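Local coordinates for major capsid protein P2 (Pseudoalteromonas phage pm2, PDB 2VVF) that forms, as a homotrimer with two jelly rolls in each subunit, the major component of the capsid of a lipid-containing marine bacteriophage, at residues T158-I172 with S232-I246. Sequence-based numbering, arbitrary orientation.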
# COMPACT_ATOMS: atom_id res chain seq x y z
N THR A 158 -22.70 32.33 -0.90
CA THR A 158 -21.49 32.06 -1.67
C THR A 158 -20.36 33.04 -1.41
O THR A 158 -20.52 34.25 -1.57
CB THR A 158 -21.81 32.00 -3.18
OG1 THR A 158 -22.75 30.95 -3.44
CG2 THR A 158 -20.55 31.77 -3.98
N THR A 159 -19.19 32.50 -1.08
CA THR A 159 -18.00 33.32 -0.87
C THR A 159 -16.93 32.94 -1.88
O THR A 159 -16.80 31.77 -2.24
CB THR A 159 -17.46 33.19 0.57
OG1 THR A 159 -18.56 33.18 1.50
CG2 THR A 159 -16.54 34.36 0.89
N GLU A 160 -16.17 33.93 -2.34
CA GLU A 160 -15.11 33.68 -3.31
C GLU A 160 -13.75 34.15 -2.78
O GLU A 160 -13.61 35.28 -2.30
CB GLU A 160 -15.42 34.38 -4.63
CG GLU A 160 -16.65 33.82 -5.35
CD GLU A 160 -16.74 34.29 -6.78
OE1 GLU A 160 -15.70 34.64 -7.37
OE2 GLU A 160 -17.87 34.31 -7.33
N ILE A 161 -12.76 33.27 -2.86
CA ILE A 161 -11.41 33.58 -2.40
C ILE A 161 -10.42 33.47 -3.55
O ILE A 161 -10.05 32.37 -3.96
CB ILE A 161 -11.01 32.66 -1.23
CG1 ILE A 161 -11.98 32.83 -0.06
CG2 ILE A 161 -9.58 32.95 -0.79
CD1 ILE A 161 -12.16 31.58 0.77
N ALA A 162 -9.99 34.62 -4.07
CA ALA A 162 -9.07 34.65 -5.20
C ALA A 162 -7.75 35.36 -4.89
O ALA A 162 -6.94 35.58 -5.79
CB ALA A 162 -9.74 35.29 -6.41
N ASP A 163 -7.55 35.74 -3.63
CA ASP A 163 -6.34 36.44 -3.23
C ASP A 163 -5.27 35.56 -2.59
O ASP A 163 -4.46 36.04 -1.80
CB ASP A 163 -6.67 37.63 -2.33
CG ASP A 163 -7.38 37.21 -1.05
OD1 ASP A 163 -7.91 36.08 -1.00
OD2 ASP A 163 -7.40 38.02 -0.09
N LEU A 164 -5.27 34.28 -2.93
CA LEU A 164 -4.28 33.35 -2.39
C LEU A 164 -2.93 33.57 -3.07
O LEU A 164 -2.86 33.70 -4.29
CB LEU A 164 -4.75 31.90 -2.56
CG LEU A 164 -5.85 31.43 -1.60
CD1 LEU A 164 -6.19 29.97 -1.85
CD2 LEU A 164 -5.45 31.65 -0.15
N PRO A 165 -1.87 33.63 -2.27
CA PRO A 165 -0.53 33.85 -2.80
C PRO A 165 -0.21 32.87 -3.93
O PRO A 165 -0.52 31.68 -3.84
CB PRO A 165 0.37 33.59 -1.60
CG PRO A 165 -0.48 33.90 -0.42
CD PRO A 165 -1.87 33.47 -0.80
N ARG A 166 0.42 33.38 -4.99
CA ARG A 166 0.78 32.55 -6.13
C ARG A 166 2.27 32.65 -6.45
O ARG A 166 2.65 33.10 -7.53
CB ARG A 166 -0.04 32.93 -7.36
CG ARG A 166 -1.50 32.51 -7.30
CD ARG A 166 -2.14 32.53 -8.68
NE ARG A 166 -3.07 33.64 -8.83
CZ ARG A 166 -2.91 34.63 -9.71
NH1 ARG A 166 -1.85 34.65 -10.51
NH2 ARG A 166 -3.81 35.61 -9.79
N PRO A 167 3.11 32.21 -5.51
CA PRO A 167 4.56 32.25 -5.72
C PRO A 167 4.91 31.54 -7.02
O PRO A 167 4.53 30.40 -7.25
CB PRO A 167 5.10 31.46 -4.51
CG PRO A 167 3.93 30.70 -3.97
CD PRO A 167 2.75 31.56 -4.25
N VAL A 168 5.63 32.25 -7.89
CA VAL A 168 6.01 31.72 -9.20
C VAL A 168 6.94 30.51 -9.12
O VAL A 168 7.95 30.54 -8.41
CB VAL A 168 6.58 32.82 -10.11
CG1 VAL A 168 7.03 32.23 -11.44
CG2 VAL A 168 5.55 33.92 -10.32
N GLY A 169 6.61 29.47 -9.87
CA GLY A 169 7.43 28.26 -9.91
C GLY A 169 7.02 27.24 -8.85
O GLY A 169 7.40 26.07 -8.92
N TYR A 170 6.26 27.70 -7.86
CA TYR A 170 5.81 26.83 -6.79
C TYR A 170 4.56 26.05 -7.20
O TYR A 170 3.97 26.33 -8.24
CB TYR A 170 5.52 27.65 -5.53
CG TYR A 170 6.77 28.12 -4.81
CD1 TYR A 170 7.13 27.58 -3.59
CD2 TYR A 170 7.59 29.09 -5.37
CE1 TYR A 170 8.28 28.00 -2.93
CE2 TYR A 170 8.73 29.52 -4.73
CZ TYR A 170 9.07 28.97 -3.51
OH TYR A 170 10.21 29.39 -2.86
N ARG A 171 4.17 25.08 -6.38
CA ARG A 171 2.99 24.27 -6.65
C ARG A 171 2.08 24.25 -5.43
O ARG A 171 2.49 24.63 -4.34
CB ARG A 171 3.40 22.84 -6.99
CG ARG A 171 4.30 22.69 -8.20
CD ARG A 171 4.36 21.24 -8.65
NE ARG A 171 4.69 21.11 -10.07
CZ ARG A 171 3.82 20.72 -11.00
NH1 ARG A 171 2.57 20.43 -10.67
NH2 ARG A 171 4.21 20.63 -12.26
N ILE A 172 0.86 23.76 -5.63
CA ILE A 172 -0.09 23.63 -4.54
C ILE A 172 -0.54 22.18 -4.45
O ILE A 172 -1.18 21.67 -5.37
CB ILE A 172 -1.29 24.58 -4.70
CG1 ILE A 172 -0.84 26.04 -4.63
CG2 ILE A 172 -2.34 24.29 -3.63
CD1 ILE A 172 -1.95 27.03 -4.87
N SER A 232 -0.43 18.22 -8.93
CA SER A 232 -0.62 19.41 -8.11
C SER A 232 -0.71 20.66 -8.98
O SER A 232 -0.31 20.64 -10.15
CB SER A 232 0.52 19.55 -7.10
OG SER A 232 1.75 19.76 -7.75
N VAL A 233 -1.22 21.74 -8.41
CA VAL A 233 -1.36 23.00 -9.13
C VAL A 233 -0.01 23.68 -9.34
O VAL A 233 0.67 24.04 -8.37
CB VAL A 233 -2.35 23.94 -8.42
CG1 VAL A 233 -2.43 25.28 -9.14
CG2 VAL A 233 -3.73 23.30 -8.32
N LEU A 234 0.37 23.86 -10.60
CA LEU A 234 1.62 24.54 -10.92
C LEU A 234 1.35 26.03 -11.05
O LEU A 234 0.69 26.48 -11.99
CB LEU A 234 2.21 24.01 -12.23
CG LEU A 234 3.45 24.76 -12.72
CD1 LEU A 234 4.49 24.87 -11.61
CD2 LEU A 234 4.04 24.11 -13.96
N LEU A 235 1.83 26.80 -10.09
CA LEU A 235 1.62 28.24 -10.08
C LEU A 235 2.38 28.94 -11.21
O LEU A 235 3.40 29.60 -10.99
CB LEU A 235 1.96 28.84 -8.72
CG LEU A 235 1.03 28.35 -7.60
CD1 LEU A 235 1.50 28.85 -6.24
CD2 LEU A 235 -0.40 28.77 -7.87
N ASP A 236 1.85 28.78 -12.42
CA ASP A 236 2.42 29.36 -13.63
C ASP A 236 2.42 30.88 -13.55
O ASP A 236 1.40 31.50 -13.22
CB ASP A 236 1.62 28.92 -14.85
CG ASP A 236 2.42 28.94 -16.14
OD1 ASP A 236 2.71 30.05 -16.64
OD2 ASP A 236 2.75 27.86 -16.66
N GLN A 237 3.55 31.49 -13.90
CA GLN A 237 3.70 32.94 -13.89
C GLN A 237 2.72 33.60 -14.86
O GLN A 237 2.72 34.82 -15.02
CB GLN A 237 5.13 33.30 -14.27
CG GLN A 237 5.49 34.75 -14.17
CD GLN A 237 6.96 34.97 -14.38
OE1 GLN A 237 7.74 34.05 -14.53
NE2 GLN A 237 7.34 36.17 -14.31
N MET A 238 1.90 32.78 -15.51
CA MET A 238 0.93 33.28 -16.48
C MET A 238 -0.53 33.15 -16.06
O MET A 238 -1.43 33.62 -16.75
CB MET A 238 1.15 32.63 -17.85
CG MET A 238 0.90 33.57 -19.02
SD MET A 238 2.37 33.84 -20.03
CE MET A 238 2.36 32.36 -21.01
N ILE A 239 -0.77 32.51 -14.92
CA ILE A 239 -2.13 32.36 -14.41
C ILE A 239 -2.68 33.73 -14.06
O ILE A 239 -2.04 34.50 -13.34
CB ILE A 239 -2.20 31.41 -13.20
CG1 ILE A 239 -2.02 29.96 -13.65
CG2 ILE A 239 -3.52 31.58 -12.47
CD1 ILE A 239 -1.86 28.98 -12.51
N GLN A 240 -3.86 34.05 -14.58
CA GLN A 240 -4.49 35.34 -14.33
C GLN A 240 -5.45 35.31 -13.15
O GLN A 240 -5.63 36.31 -12.46
CB GLN A 240 -5.21 35.83 -15.58
CG GLN A 240 -5.01 37.30 -15.88
CD GLN A 240 -3.63 37.60 -16.44
OE1 GLN A 240 -3.42 37.59 -17.65
NE2 GLN A 240 -2.67 37.83 -15.55
N ASP A 241 -6.09 34.16 -12.94
CA ASP A 241 -7.06 34.03 -11.86
C ASP A 241 -7.06 32.64 -11.22
O ASP A 241 -7.24 31.63 -11.90
CB ASP A 241 -8.47 34.37 -12.37
CG ASP A 241 -9.46 34.60 -11.24
OD1 ASP A 241 -9.28 35.57 -10.48
OD2 ASP A 241 -10.43 33.82 -11.14
N LEU A 242 -6.87 32.62 -9.91
CA LEU A 242 -6.89 31.40 -9.12
C LEU A 242 -8.02 31.63 -8.12
O LEU A 242 -7.84 32.35 -7.13
CB LEU A 242 -5.55 31.22 -8.39
CG LEU A 242 -5.20 29.84 -7.83
CD1 LEU A 242 -6.29 29.33 -6.90
CD2 LEU A 242 -4.92 28.85 -8.95
N ARG A 243 -9.19 31.08 -8.41
CA ARG A 243 -10.37 31.33 -7.60
C ARG A 243 -10.99 30.13 -6.89
O ARG A 243 -10.93 29.00 -7.37
CB ARG A 243 -11.42 32.05 -8.43
CG ARG A 243 -12.70 32.38 -7.70
CD ARG A 243 -13.55 33.32 -8.53
NE ARG A 243 -12.74 34.34 -9.19
CZ ARG A 243 -12.58 35.57 -8.72
NH1 ARG A 243 -13.17 35.94 -7.60
NH2 ARG A 243 -11.82 36.44 -9.38
N LEU A 244 -11.62 30.41 -5.76
CA LEU A 244 -12.29 29.40 -4.95
C LEU A 244 -13.70 29.91 -4.65
O LEU A 244 -13.87 30.99 -4.09
CB LEU A 244 -11.53 29.19 -3.64
CG LEU A 244 -11.44 27.78 -3.05
CD1 LEU A 244 -10.78 26.82 -4.02
CD2 LEU A 244 -10.67 27.83 -1.73
N LYS A 245 -14.71 29.14 -5.04
CA LYS A 245 -16.10 29.51 -4.80
C LYS A 245 -16.69 28.62 -3.71
O LYS A 245 -16.96 27.44 -3.95
CB LYS A 245 -16.93 29.41 -6.08
CG LYS A 245 -16.58 30.46 -7.13
CD LYS A 245 -17.62 30.49 -8.24
CE LYS A 245 -17.44 31.71 -9.13
NZ LYS A 245 -17.06 31.33 -10.52
N ILE A 246 -16.85 29.17 -2.52
CA ILE A 246 -17.36 28.41 -1.38
C ILE A 246 -18.83 28.65 -1.07
O ILE A 246 -19.24 29.79 -0.84
CB ILE A 246 -16.49 28.63 -0.13
CG1 ILE A 246 -15.03 28.28 -0.43
CG2 ILE A 246 -17.02 27.81 1.03
CD1 ILE A 246 -14.11 29.48 -0.46
O HOH W 1 -7.34 35.49 -8.20
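Thr159 and Ile246 face each other as an antiparallel hydrogen-bonded pair, Thr159 N bonded to Ile246 O (2.7 Å) and Ile246 N to Thr159 O. A second pairing joins Ile172 with Val233 through Ile172 N to Val233 O (2.8 Å) and Val233 N to Ile172 O. From the first pair, pairing runs on past Glu160 and Lys245 to the Ile161 N to Leu244 O bond; beyond Ala162 the segments part, and mainly side chains fill between the loops. Leu235, centre of an inverse gamma turn, puts CD1 against Pro167 CD (3.6 Å) and CD2 against Ile172 CD1 and Arg166 CG. Its N is bonded to Tyr170 O. The Arg166 chain, bent at chi3 (-107°), runs past Leu242 in the opposite direction; Ile239 CG2 lies over one face of its guanidinium, and NH1 comes 2.8 Å from Ile239 O. Further out, Val168 CG1 rests on Gln237 CB.

The guanidinium of Arg243 has Ala162 CB over one face, 3.7 Å from CZ. Arg243 NE bonds the syn lone pair of Asp241 OD2, while NH1 forms a less securely placed salt bridge with Glu160 OE1. Arg171, extended from CG to NE, brings NH1 to Ser232 OG (3.1 Å), a hydroxyl also bonded to Val229 O; Leu234 CB lies over one face of this guanidinium.

Outside the pair, Leu242 and Leu244 pack on Phe187 of strand 182-189, Pro167 and Ile172 on Tyr260 of strand 252-263. Within this chain, strand 157-161 is an outermost strand of one sheet, beside 242-248, whereas 171-178 pairs with 233-234 in the other. Both segments pass from one sheet to the other here, as in the jelly-roll sandwich of the C-terminal half of this double jelly-roll capsid protein.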